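PDB 6F72: VAO-type flavoprotein oxidase VAO615 from Myceliophthora thermophila, which binds one FAD through two covalent links and probably acts as an oxidase that is rapidly reoxidised by molecular oxygen, its substrate still unidentified. Local coordinates for residues A210-V218 against R295-G303; M173-I182 against A194-E205. All blocks are in the same frame, centred on the assembly; numbering follows the deposited sequence.

In the fold
Both contacts belong to the FAD-binding PCMH-type region and share helix 203-212, whose first turn lies in interaction 2 and whose last turn opens interaction 1. Strands 193-198 and 288-298 are neighbours in one antiparallel sheet, and the two contacts meet where Phe181 packs against His215 and Leu296. Each is partly buried. Interaction 2 runs from a hairpin with lysines on one face to a buried glycine-rich turn beside the FAD, and its polar core is a lysine between two glutamates. Interaction 1 lies farther from the chain's centre, at a glycosylated helix end, where the short strand 215-216 pairs with the end of strand 288-298, reinforced by an arginine bound to a carboxylate and a backbone carbonyl.

Interaction 1: residues A210-V218 against R295-G303; sequences ANSTGHRIV and RLHRDGIVG. With NAG (2-acetamido-2-deoxy-beta-D-glucopyranose), chain H.
Asp299 OD1 takes Arg216 NE at 2.8 Å in a salt bridge on its anti lone pair, and also accepts from Tyr391 N, at the start of helix 391-399, and weakly from Gly300 N. The backbone of Arg216 forms the hydrogen-bonded antiparallel pair with His297 in the sheet of the FAD-binding PCMH-type region. Guanidinium and carboxylate stand steeply to each other, their planes 77° apart. Arg216 NH2 bonds to Gly300 O at 2.9 Å; that oxygen lies at the guanidinium edge, in its plane, although the nitrogen sits well above the carbonyl plane. Arg298 O lies over one guanidinium face, offset toward its rim, and NH1 is hydrogen-bonded to Tyr244 OH. An extended chain from CG to NE carries the group this far along the loop.

Before the strand, Gly214 ends helix 203-212 in a Schellman motif, and its O receives Asp299 N at 3.0 Å. Thr213 OG1 accepts from His215 ND1, almost in the ring plane, and donates to Ala210 O, tying the imidazole back to the helix end. Leu296 CD2 packs on Ile217 CB at 3.7 Å and on Ala210 CB. Asn211 carries the N-linked sugar on ND2; its OD1 remains available to a water that donates both to it and, at 2.7 Å, to Asp299 OD2.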
loop_
_atom_site.group_PDB
_atom_site.type_symbol
_atom_site.label_atom_id
_atom_site.label_comp_id
_atom_site.label_asym_id
_atom_site.label_seq_id
_atom_site.Cartn_x
_atom_site.Cartn_y
_atom_site.Cartn_z
ATOM N N ALA A 210 3.909 -16.150 11.088
ATOM C CA ALA A 210 5.100 -16.716 10.467
ATOM C C ALA A 210 6.188 -16.994 11.501
ATOM O O ALA A 210 6.767 -18.085 11.494
ATOM C CB ALA A 210 5.622 -15.824 9.338
ATOM N N ASN A 211 6.460 -16.025 12.381
ATOM C CA ASN A 211 7.485 -16.188 13.419
ATOM C C ASN A 211 7.252 -17.431 14.291
ATOM O O ASN A 211 8.203 -18.158 14.596
ATOM C CB ASN A 211 7.622 -14.948 14.319
ATOM C CG ASN A 211 8.549 -15.202 15.489
ATOM O OD1 ASN A 211 9.770 -15.113 15.351
ATOM N ND2 ASN A 211 7.969 -15.549 16.644
ATOM N N SER A 212 5.996 -17.660 14.687
ATOM C CA SER A 212 5.645 -18.747 15.608
ATOM C C SER A 212 5.958 -20.133 15.043
ATOM O O SER A 212 6.078 -21.094 15.800
ATOM C CB SER A 212 4.173 -18.668 16.020
ATOM O OG SER A 212 3.321 -18.834 14.902
ATOM N N THR A 213 6.093 -20.216 13.719
ATOM C CA THR A 213 6.418 -21.469 13.006
ATOM C C THR A 213 7.907 -21.594 12.585
ATOM O O THR A 213 8.321 -22.615 12.029
ATOM C CB THR A 213 5.476 -21.695 11.789
ATOM O OG1 THR A 213 5.749 -20.739 10.760
ATOM C CG2 THR A 213 4.010 -21.566 12.185
ATOM N N GLY A 214 8.707 -20.568 12.869
ATOM C CA GLY A 214 10.117 -20.534 12.468
ATOM C C GLY A 214 10.310 -20.098 11.024
ATOM O O GLY A 214 11.226 -20.571 10.357
ATOM N N HIS A 215 9.452 -19.180 10.560
ATOM C CA HIS A 215 9.430 -18.698 9.167
ATOM C C HIS A 215 9.321 -17.159 9.018
ATOM O O HIS A 215 8.964 -16.448 9.970
ATOM C CB HIS A 215 8.304 -19.382 8.381
ATOM C CG HIS A 215 8.444 -20.870 8.302
ATOM N ND1 HIS A 215 7.740 -21.724 9.119
ATOM C CD2 HIS A 215 9.225 -21.657 7.519
ATOM C CE1 HIS A 215 8.074 -22.975 8.841
ATOM N NE2 HIS A 215 8.975 -22.961 7.875
ATOM N N ARG A 216 9.635 -16.674 7.812
ATOM C CA ARG A 216 9.447 -15.278 7.404
ATOM C C ARG A 216 8.401 -15.230 6.300
ATOM O O ARG A 216 8.288 -16.174 5.506
ATOM C CB ARG A 216 10.751 -14.702 6.849
ATOM C CG ARG A 216 11.965 -14.838 7.750
ATOM C CD ARG A 216 13.254 -14.790 6.940
ATOM N NE ARG A 216 14.440 -14.865 7.799
ATOM C CZ ARG A 216 15.675 -15.110 7.376
ATOM N NH1 ARG A 216 15.919 -15.313 6.090
ATOM N NH2 ARG A 216 16.671 -15.158 8.250
ATOM N N ILE A 217 7.627 -14.148 6.266
ATOM C CA ILE A 217 6.729 -13.852 5.139
ATOM C C ILE A 217 7.036 -12.457 4.561
ATOM O O ILE A 217 7.381 -11.527 5.300
ATOM C CB ILE A 217 5.223 -13.998 5.501
ATOM C CG1 ILE A 217 4.342 -13.925 4.234
ATOM C CG2 ILE A 217 4.807 -12.970 6.553
ATOM C CD1 ILE A 217 2.896 -14.347 4.410
ATOM N N VAL A 218 6.891 -12.344 3.241
ATOM C CA VAL A 218 7.090 -11.092 2.505
ATOM C C VAL A 218 5.899 -10.134 2.704
ATOM O O VAL A 218 4.783 -10.374 2.210
ATOM C CB VAL A 218 7.392 -11.359 1.003
ATOM C CG1 VAL A 218 7.518 -10.065 0.214
ATOM C CG2 VAL A 218 8.653 -12.204 0.852
ATOM N N ARG A 295 3.793 -18.445 0.006
ATOM C CA ARG A 295 5.057 -19.003 0.464
ATOM C C ARG A 295 5.518 -18.446 1.813
ATOM O O ARG A 295 5.437 -17.250 2.067
ATOM C CB ARG A 295 6.152 -18.772 -0.593
ATOM C CG ARG A 295 5.763 -19.206 -2.002
ATOM C CD ARG A 295 6.941 -19.235 -2.983
ATOM N NE ARG A 295 7.560 -17.930 -3.208
ATOM C CZ ARG A 295 8.440 -17.650 -4.175
ATOM N NH1 ARG A 295 8.821 -18.592 -5.051
ATOM N NH2 ARG A 295 8.943 -16.419 -4.271
ATOM N N LEU A 296 5.961 -19.349 2.675
ATOM C CA LEU A 296 6.725 -19.004 3.863
ATOM C C LEU A 296 8.162 -19.397 3.630
ATOM O O LEU A 296 8.428 -20.294 2.849
ATOM C CB LEU A 296 6.181 -19.729 5.100
ATOM C CG LEU A 296 4.881 -19.186 5.693
ATOM C CD1 LEU A 296 4.520 -19.983 6.934
ATOM C CD2 LEU A 296 4.994 -17.704 6.023
ATOM N N HIS A 297 9.087 -18.738 4.314
ATOM C CA HIS A 297 10.510 -18.987 4.099
ATOM C C HIS A 297 11.179 -19.264 5.430
ATOM O O HIS A 297 10.826 -18.641 6.425
ATOM C CB HIS A 297 11.135 -17.773 3.422
ATOM C CG HIS A 297 10.337 -17.255 2.263
ATOM N ND1 HIS A 297 10.458 -17.769 0.990
ATOM C CD2 HIS A 297 9.396 -16.282 2.187
ATOM C CE1 HIS A 297 9.629 -17.136 0.180
ATOM N NE2 HIS A 297 8.976 -16.225 0.879
ATOM N N ARG A 298 12.121 -20.204 5.456
ATOM C CA ARG A 298 12.816 -20.560 6.692
ATOM C C ARG A 298 13.469 -19.333 7.339
ATOM O O ARG A 298 14.178 -18.572 6.673
ATOM C CB ARG A 298 13.847 -21.676 6.459
ATOM C CG ARG A 298 14.408 -22.313 7.733
ATOM C CD ARG A 298 13.318 -23.016 8.544
ATOM N NE ARG A 298 13.817 -23.668 9.762
ATOM C CZ ARG A 298 13.946 -23.073 10.953
ATOM N NH1 ARG A 298 13.624 -21.793 11.119
ATOM N NH2 ARG A 298 14.399 -23.768 11.995
ATOM N N ASP A 299 13.191 -19.134 8.626
ATOM C CA ASP A 299 13.748 -18.013 9.380
ATOM C C ASP A 299 15.141 -18.369 9.897
ATOM O O ASP A 299 15.560 -19.522 9.840
ATOM C CB ASP A 299 12.803 -17.642 10.528
ATOM C CG ASP A 299 13.024 -16.230 11.064
ATOM O OD1 ASP A 299 13.681 -15.382 10.412
ATOM O OD2 ASP A 299 12.516 -15.974 12.166
ATOM N N GLY A 300 15.861 -17.366 10.372
ATOM C CA GLY A 300 17.173 -17.537 10.968
ATOM C C GLY A 300 17.707 -16.160 11.298
ATOM O O GLY A 300 17.006 -15.162 11.112
ATOM N N ILE A 301 18.938 -16.124 11.803
ATOM C CA ILE A 301 19.719 -14.906 12.046
ATOM C C ILE A 301 19.490 -13.842 10.953
ATOM O O ILE A 301 19.473 -14.164 9.766
ATOM C CB ILE A 301 21.220 -15.303 12.249
ATOM C CG1 ILE A 301 21.584 -15.351 13.737
ATOM C CG2 ILE A 301 22.205 -14.413 11.493
ATOM C CD1 ILE A 301 21.136 -16.600 14.466
ATOM N N VAL A 302 19.245 -12.595 11.366
ATOM C CA VAL A 302 19.110 -11.465 10.433
ATOM C C VAL A 302 20.061 -10.343 10.855
ATOM O O VAL A 302 19.949 -9.803 11.963
ATOM C CB VAL A 302 17.651 -10.929 10.309
ATOM C CG1 VAL A 302 17.580 -9.742 9.350
ATOM C CG2 VAL A 302 16.709 -12.016 9.823
ATOM N N GLY A 303 20.999 -10.019 9.965
ATOM C CA GLY A 303 21.919 -8.900 10.164
ATOM C C GLY A 303 21.250 -7.556 9.924
ATOM O O GLY A 303 20.445 -7.395 9.001
HETATM C C1 NAG H . 8.672 -15.904 17.854
HETATM C C2 NAG H . 8.431 -15.401 19.290
HETATM C C3 NAG H . 9.192 -16.200 20.363
HETATM C C4 NAG H . 9.123 -17.723 20.159
HETATM C C5 NAG H . 9.556 -18.061 18.730
HETATM C C6 NAG H . 9.478 -19.565 18.454
HETATM C C7 NAG H . 7.877 -13.001 19.524
HETATM C C8 NAG H . 8.468 -11.628 19.667
HETATM N N2 NAG H . 8.773 -13.989 19.423
HETATM O O3 NAG H . 8.666 -15.877 21.654
HETATM O O4 NAG H . 9.922 -18.407 21.140
HETATM O O5 NAG H . 8.696 -17.348 17.822
HETATM O O6 NAG H . 9.270 -19.825 17.059
HETATM O O7 NAG H . 6.662 -13.175 19.498
HETATM O O HOH W 1 10.756 -14.032 12.657
HETATM O O HOH W 2 6.136 -14.657 1.411
#

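Interaction 2: residues M173-I182 against A194-E205; sequences MHNLKSTKFI and AAKLGAGVEGFE
Strands 179-182 and 194-198 run antiparallel, their axes 4.7 Å apart at closest approach and 166° between their directions, with Lys180-Lys196 and Ile182-Ala194 as the hydrogen-bonded pairs. Beyond them Gly198 N bonds to Ser178 O, and past the strand end Gly200 N reaches Leu176 O at 2.9 Å.

Lys177 NZ meets Gly200 O at 2.8 Å, from above the carbonyl plane, and forms salt bridges to Glu202 OE2 on its anti lone pair and to Glu205 OE1 on its syn lone pair, the latter at 2.9 Å. A bend at chi2 (-88°) turns the lysine tip back to the glycine-rich turn, although its CB points away from it. Glu205 OE1 also accepts the backbone N of Glu202, the N-cap residue, nearly along the C-O axis; one oxygen thus joins the lysine to the helix start. Glu202 OE2 lies at the edge of the His174 ring, 3.3 Å from CE1, with ring and carboxylate 71° apart. The neighbouring ring nitrogen, NE2, is hydrogen-bonded to Asn93 OD1.

On one face Thr179 CG2 touches Leu197 CD2 at 3.8 Å; Val201 CG2 lies 4.0 Å from the same Thr179 CG2, the side chains crossing at about a right angle. On the other, Lys180 and Lys196 meet at their CB atoms while their ammonium ends spread apart.

The CA atoms of Gly198 and Gly200 lie against Leu176 O and His174 O, where a CB would run into these oxygens. The hairpin leads through this turn into helix 203-212, a strand-turn-helix of the PCMH-type FAD-binding domain in which Ala199 and Met173 touch the cofactor.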
loop_
_atom_site.group_PDB
_atom_site.type_symbol
_atom_site.label_atom_id
_atom_site.label_comp_id
_atom_site.label_asym_id
_atom_site.label_seq_id
_atom_site.Cartn_x
_atom_site.Cartn_y
_atom_site.Cartn_z
ATOM N N MET A 173 -13.533 -6.177 4.667
ATOM C CA MET A 173 -12.826 -7.461 4.716
ATOM C C MET A 173 -11.927 -7.601 5.929
ATOM O O MET A 173 -11.334 -8.669 6.140
ATOM C CB MET A 173 -11.942 -7.630 3.453
ATOM C CG MET A 173 -12.631 -7.273 2.149
ATOM S SD MET A 173 -14.221 -8.105 1.931
ATOM C CE MET A 173 -13.628 -9.752 1.601
ATOM N N HIS A 174 -11.840 -6.527 6.710
ATOM C CA HIS A 174 -10.936 -6.384 7.864
ATOM C C HIS A 174 -10.932 -7.528 8.872
ATOM O O HIS A 174 -9.893 -7.821 9.474
ATOM C CB HIS A 174 -11.256 -5.062 8.593
ATOM C CG HIS A 174 -10.475 -4.837 9.852
ATOM N ND1 HIS A 174 -9.096 -4.824 9.886
ATOM C CD2 HIS A 174 -10.884 -4.587 11.118
ATOM C CE1 HIS A 174 -8.690 -4.601 11.124
ATOM N NE2 HIS A 174 -9.755 -4.445 11.890
ATOM N N ASN A 175 -12.087 -8.168 9.047
ATOM C CA ASN A 175 -12.272 -9.142 10.112
ATOM C C ASN A 175 -12.072 -10.589 9.667
ATOM O O ASN A 175 -12.272 -11.498 10.455
ATOM C CB ASN A 175 -13.640 -8.972 10.742
ATOM C CG ASN A 175 -13.831 -7.607 11.333
ATOM O OD1 ASN A 175 -13.100 -7.209 12.240
ATOM N ND2 ASN A 175 -14.802 -6.870 10.806
ATOM N N LEU A 176 -11.659 -10.789 8.414
ATOM C CA LEU A 176 -11.354 -12.125 7.915
ATOM C C LEU A 176 -9.908 -12.410 8.292
ATOM O O LEU A 176 -8.999 -12.198 7.493
ATOM C CB LEU A 176 -11.616 -12.213 6.403
ATOM C CG LEU A 176 -13.101 -12.085 6.020
ATOM C CD1 LEU A 176 -13.272 -11.974 4.522
ATOM C CD2 LEU A 176 -13.984 -13.211 6.573
ATOM N N LYS A 177 -9.713 -12.889 9.523
ATOM C CA LYS A 177 -8.384 -12.968 10.149
ATOM C C LYS A 177 -7.778 -14.372 10.292
ATOM O O LYS A 177 -6.709 -14.518 10.904
ATOM C CB LYS A 177 -8.409 -12.297 11.529
ATOM C CG LYS A 177 -8.778 -10.819 11.538
ATOM C CD LYS A 177 -7.558 -9.948 11.348
ATOM C CE LYS A 177 -7.829 -8.520 11.807
ATOM N NZ LYS A 177 -6.899 -7.616 11.057
ATOM N N SER A 178 -8.435 -15.387 9.732
ATOM C CA SER A 178 -7.934 -16.780 9.792
ATOM C C SER A 178 -6.493 -16.893 9.294
ATOM O O SER A 178 -6.101 -16.205 8.350
ATOM C CB SER A 178 -8.821 -17.705 8.968
ATOM O OG SER A 178 -8.634 -17.382 7.590
ATOM N N THR A 179 -5.700 -17.711 9.977
ATOM C CA THR A 179 -4.339 -18.028 9.549
ATOM C C THR A 179 -4.107 -19.544 9.652
ATOM O O THR A 179 -4.480 -20.184 10.651
ATOM C CB THR A 179 -3.274 -17.277 10.366
ATOM O OG1 THR A 179 -3.344 -17.690 11.729
ATOM C CG2 THR A 179 -3.487 -15.771 10.320
ATOM N N LYS A 180 -3.488 -20.112 8.623
ATOM C CA LYS A 180 -3.343 -21.554 8.537
ATOM C C LYS A 180 -1.939 -21.901 8.051
ATOM O O LYS A 180 -1.555 -21.517 6.939
ATOM C CB LYS A 180 -4.429 -22.108 7.606
ATOM C CG LYS A 180 -4.586 -23.616 7.574
ATOM C CD LYS A 180 -5.735 -23.954 6.637
ATOM C CE LYS A 180 -5.589 -25.327 6.009
ATOM N NZ LYS A 180 -5.858 -26.382 7.015
ATOM N N PHE A 181 -1.176 -22.594 8.902
ATOM C CA PHE A 181 0.156 -23.066 8.550
ATOM C C PHE A 181 0.074 -24.350 7.752
ATOM O O PHE A 181 -0.463 -25.350 8.227
ATOM C CB PHE A 181 1.055 -23.243 9.788
ATOM C CG PHE A 181 2.435 -23.785 9.468
ATOM C CD1 PHE A 181 3.346 -23.035 8.714
ATOM C CD2 PHE A 181 2.823 -25.054 9.914
ATOM C CE1 PHE A 181 4.613 -23.535 8.414
ATOM C CE2 PHE A 181 4.091 -25.559 9.624
ATOM C CZ PHE A 181 4.987 -24.799 8.870
ATOM N N ILE A 182 0.611 -24.304 6.537
ATOM C CA ILE A 182 0.715 -25.469 5.657
ATOM C C ILE A 182 2.193 -25.883 5.587
ATOM O O ILE A 182 3.003 -25.236 4.908
ATOM C CB ILE A 182 0.120 -25.195 4.247
ATOM C CG1 ILE A 182 -1.337 -24.727 4.347
ATOM C CG2 ILE A 182 0.229 -26.431 3.357
ATOM C CD1 ILE A 182 -1.842 -23.983 3.127
ATOM N N ALA A 194 3.953 -22.921 3.669
ATOM C CA ALA A 194 3.062 -21.878 3.183
ATOM C C ALA A 194 2.102 -21.446 4.298
ATOM O O ALA A 194 1.920 -22.150 5.306
ATOM C CB ALA A 194 2.287 -22.359 1.966
ATOM N N ALA A 195 1.498 -20.283 4.101
ATOM C CA ALA A 195 0.493 -19.760 5.013
ATOM C C ALA A 195 -0.732 -19.340 4.208
ATOM O O ALA A 195 -0.618 -18.591 3.234
ATOM C CB ALA A 195 1.057 -18.591 5.800
ATOM N N LYS A 196 -1.894 -19.864 4.592
ATOM C CA LYS A 196 -3.159 -19.377 4.064
ATOM C C LYS A 196 -3.645 -18.285 5.019
ATOM O O LYS A 196 -3.723 -18.505 6.233
ATOM C CB LYS A 196 -4.171 -20.512 3.951
ATOM C CG LYS A 196 -5.469 -20.113 3.271
ATOM C CD LYS A 196 -6.404 -21.304 3.143
ATOM C CE LYS A 196 -7.838 -20.842 2.963
ATOM N NZ LYS A 196 -8.756 -22.003 2.816
ATOM N N LEU A 197 -3.938 -17.107 4.472
ATOM C CA LEU A 197 -4.288 -15.950 5.295
ATOM C C LEU A 197 -5.578 -15.306 4.832
ATOM O O LEU A 197 -5.740 -15.029 3.646
ATOM C CB LEU A 197 -3.156 -14.907 5.278
ATOM C CG LEU A 197 -1.704 -15.269 5.618
ATOM C CD1 LEU A 197 -0.803 -14.059 5.388
ATOM C CD2 LEU A 197 -1.544 -15.795 7.042
ATOM N N GLY A 198 -6.494 -15.058 5.776
ATOM C CA GLY A 198 -7.755 -14.385 5.459
ATOM C C GLY A 198 -7.513 -12.955 4.971
ATOM O O GLY A 198 -6.478 -12.355 5.279
ATOM N N ALA A 199 -8.469 -12.420 4.212
ATOM C CA ALA A 199 -8.335 -11.129 3.536
ATOM C C ALA A 199 -8.027 -9.914 4.432
ATOM O O ALA A 199 -7.464 -8.925 3.957
ATOM C CB ALA A 199 -9.560 -10.866 2.680
ATOM N N GLY A 200 -8.380 -10.003 5.714
ATOM C CA GLY A 200 -8.151 -8.920 6.676
ATOM C C GLY A 200 -6.856 -9.035 7.462
ATOM O O GLY A 200 -6.574 -8.181 8.295
ATOM N N VAL A 201 -6.063 -10.078 7.209
ATOM C CA VAL A 201 -4.785 -10.263 7.922
ATOM C C VAL A 201 -3.835 -9.092 7.594
ATOM O O VAL A 201 -3.589 -8.778 6.420
ATOM C CB VAL A 201 -4.119 -11.646 7.642
ATOM C CG1 VAL A 201 -2.755 -11.767 8.325
ATOM C CG2 VAL A 201 -5.022 -12.786 8.112
ATOM N N GLU A 202 -3.354 -8.440 8.650
ATOM C CA GLU A 202 -2.457 -7.283 8.533
ATOM C C GLU A 202 -1.015 -7.718 8.738
ATOM O O GLU A 202 -0.768 -8.794 9.280
ATOM C CB GLU A 202 -2.859 -6.188 9.539
ATOM C CG GLU A 202 -4.230 -5.598 9.258
ATOM C CD GLU A 202 -4.680 -4.625 10.316
ATOM O OE1 GLU A 202 -4.294 -3.440 10.238
ATOM O OE2 GLU A 202 -5.423 -5.049 11.229
ATOM N N GLY A 203 -0.072 -6.904 8.283
ATOM C CA GLY A 203 1.357 -7.219 8.356
ATOM C C GLY A 203 1.819 -7.801 9.676
ATOM O O GLY A 203 2.473 -8.847 9.681
ATOM N N PHE A 204 1.429 -7.157 10.781
ATOM C CA PHE A 204 1.787 -7.592 12.149
ATOM C C PHE A 204 1.231 -8.964 12.552
ATOM O O PHE A 204 1.878 -9.701 13.303
ATOM C CB PHE A 204 1.442 -6.516 13.196
ATOM C CG PHE A 204 -0.043 -6.333 13.455
ATOM C CD1 PHE A 204 -0.805 -5.436 12.686
ATOM C CD2 PHE A 204 -0.673 -7.018 14.500
ATOM C CE1 PHE A 204 -2.165 -5.250 12.943
ATOM C CE2 PHE A 204 -2.033 -6.836 14.760
ATOM C CZ PHE A 204 -2.782 -5.955 13.979
ATOM N N GLU A 205 0.037 -9.279 12.050
ATOM C CA GLU A 205 -0.583 -10.583 12.228
ATOM C C GLU A 205 0.149 -11.650 11.408
ATOM O O GLU A 205 0.489 -12.719 11.939
ATOM C CB GLU A 205 -2.082 -10.510 11.897
ATOM C CG GLU A 205 -2.906 -9.875 13.023
ATOM C CD GLU A 205 -4.204 -9.223 12.568
ATOM O OE1 GLU A 205 -4.396 -8.998 11.351
ATOM O OE2 GLU A 205 -5.043 -8.930 13.443
HETATM O O HOH W 3 -7.463 -5.611 7.759
HETATM O O HOH W 4 -6.691 -19.304 6.682
#